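Local coordinates for glutamine cyclotransferase (Porphyromonas gingivalis W83, PDB 6QQL) that catalyses the zinc-dependent cyclisation of N-terminal glutamine residues of peptides and proteins to pyroglutamate, as a type II glutaminyl cyclase, at the zinc ion site. Residues are numbered along the deposited sequence; one frame, centred on the assembly and turned at random.

The zinc ion site. Residues 108, 112, 133, 166-167, 171, 282-283. With ZN (zinc ion), chain B.
Three separated stretches of chain converge on the zinc: the start of helix 131-149 brings Asp133, the loop after strand 157-163 brings Asp167, and a later loop brings His283. Asp133 binds through carboxylate OD2, 1.9 Å from ZN, its CG anti to the backbone N (chi1 -157°). Asp167 is modelled with both oxygens on the metal, OD2 at 1.8 Å and OD1 at 2.3 Å from ZN. His283 adds imidazole NE2 at 2.1 Å from ZN, its CG anti to the carbonyl carbon. The Asp167 oxygens subtend 62° at zinc, and Asp167 OD1 stands 169° from Asp133 OD2, so the shell is irregular; the ion is poorly ordered, and waters may be unseen at 2.81 Å.

A second shell steadies these ligands. His108, at the end of strand 102-108, donates an in-plane hydrogen bond from NE2 to Asp133 OD1 (2.8 Å). The bond takes OD1's anti lone pair, while OD2 is the close metal ligand; OD1 makes at most a long contact with ZN. Glu166 OE1 lies over the His108 ring face. Across the site, His283 ND1 hydrogen-bonds Tyr171 OH at 3.0 Å; the hydroxyl is tilted from the ring plane, and the bond probably helps fix the ring's rotation. That imidazole is sandwiched between Trp282 NE1, 3.1 Å above its plane, and Arg112 CD on the opposite face, both over the ring centre. Arg112 NH1 donates a hydrogen bond to Asp167 O (2.7 Å), which lies in the guanidinium plane, while NH1 stands above the carbonyl plane; this ties the Asp167 loop to Arg112. The carboxylate-rich M28-type site thus holds the catalytic zinc, which probably polarises the substrate's gamma-carboxamide for cyclisation, with Glu166 the likely proton-transfer residue.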
# COMPACT_ATOMS: atom_id res chain seq x y z
N HIS A 108 1.97 -0.20 2.73
CA HIS A 108 2.80 -0.66 3.84
C HIS A 108 3.61 -1.86 3.37
O HIS A 108 3.10 -2.72 2.64
CB HIS A 108 1.96 -1.03 5.07
CG HIS A 108 1.44 -2.44 5.07
ND1 HIS A 108 2.09 -3.48 5.70
CD2 HIS A 108 0.34 -2.99 4.49
CE1 HIS A 108 1.41 -4.60 5.52
NE2 HIS A 108 0.34 -4.33 4.78
N ARG A 112 3.18 -8.75 9.00
CA ARG A 112 2.75 -9.13 10.34
C ARG A 112 3.56 -10.33 10.81
O ARG A 112 3.81 -11.25 10.02
CB ARG A 112 1.25 -9.44 10.34
CG ARG A 112 0.71 -9.86 11.70
CD ARG A 112 -0.76 -9.51 11.81
NE ARG A 112 -1.35 -9.76 13.12
CZ ARG A 112 -1.19 -8.96 14.17
NH1 ARG A 112 -0.43 -7.87 14.07
NH2 ARG A 112 -1.79 -9.25 15.32
N ASP A 133 -0.73 -9.11 1.74
CA ASP A 133 -0.72 -8.13 2.84
C ASP A 133 0.67 -7.49 2.97
O ASP A 133 1.45 -7.78 3.88
CB ASP A 133 -1.14 -8.76 4.17
CG ASP A 133 -1.66 -7.74 5.15
OD1 ASP A 133 -1.38 -6.54 4.94
OD2 ASP A 133 -2.28 -8.12 6.16
N GLU A 166 2.89 -1.10 9.90
CA GLU A 166 1.44 -0.96 9.86
C GLU A 166 0.73 -2.15 10.51
O GLU A 166 -0.35 -1.96 11.09
CB GLU A 166 0.98 -0.78 8.41
CG GLU A 166 -0.54 -0.71 8.22
CD GLU A 166 -1.16 -2.08 8.02
OE1 GLU A 166 -0.39 -3.05 7.90
OE2 GLU A 166 -2.40 -2.19 8.00
N ASP A 167 1.31 -3.36 10.44
CA ASP A 167 0.63 -4.60 10.83
C ASP A 167 1.15 -5.22 12.14
O ASP A 167 1.02 -6.43 12.33
CB ASP A 167 0.75 -5.64 9.71
CG ASP A 167 -0.60 -6.02 9.08
OD1 ASP A 167 -1.66 -5.89 9.72
OD2 ASP A 167 -0.57 -6.48 7.92
N TYR A 171 -5.49 -6.88 18.06
CA TYR A 171 -6.83 -6.66 17.54
C TYR A 171 -7.68 -5.79 18.46
O TYR A 171 -8.50 -5.00 17.97
CB TYR A 171 -7.48 -8.01 17.25
CG TYR A 171 -6.73 -8.73 16.15
CD1 TYR A 171 -6.72 -8.24 14.84
CD2 TYR A 171 -6.06 -9.91 16.40
CE1 TYR A 171 -6.04 -8.89 13.82
CE2 TYR A 171 -5.38 -10.58 15.39
CZ TYR A 171 -5.37 -10.07 14.11
OH TYR A 171 -4.69 -10.76 13.13
N TRP A 282 -6.02 -13.72 4.68
CA TRP A 282 -5.53 -12.61 5.49
C TRP A 282 -4.97 -13.10 6.82
O TRP A 282 -5.63 -13.83 7.55
CB TRP A 282 -6.67 -11.63 5.71
CG TRP A 282 -6.43 -10.58 6.71
CD1 TRP A 282 -5.59 -9.52 6.59
CD2 TRP A 282 -7.08 -10.44 7.98
NE1 TRP A 282 -5.65 -8.74 7.72
CE2 TRP A 282 -6.56 -9.28 8.59
CE3 TRP A 282 -8.05 -11.19 8.66
CZ2 TRP A 282 -6.99 -8.85 9.85
CZ3 TRP A 282 -8.46 -10.76 9.93
CH2 TRP A 282 -7.93 -9.60 10.50
N HIS A 283 -3.73 -12.68 7.12
CA HIS A 283 -3.04 -13.07 8.34
C HIS A 283 -3.11 -14.58 8.53
O HIS A 283 -3.37 -15.11 9.61
CB HIS A 283 -3.61 -12.31 9.53
CG HIS A 283 -3.34 -10.83 9.45
ND1 HIS A 283 -3.88 -9.93 10.33
CD2 HIS A 283 -2.60 -10.11 8.58
CE1 HIS A 283 -3.48 -8.71 10.01
NE2 HIS A 283 -2.70 -8.80 8.95
ZN ZN B . -2.19 -7.14 7.80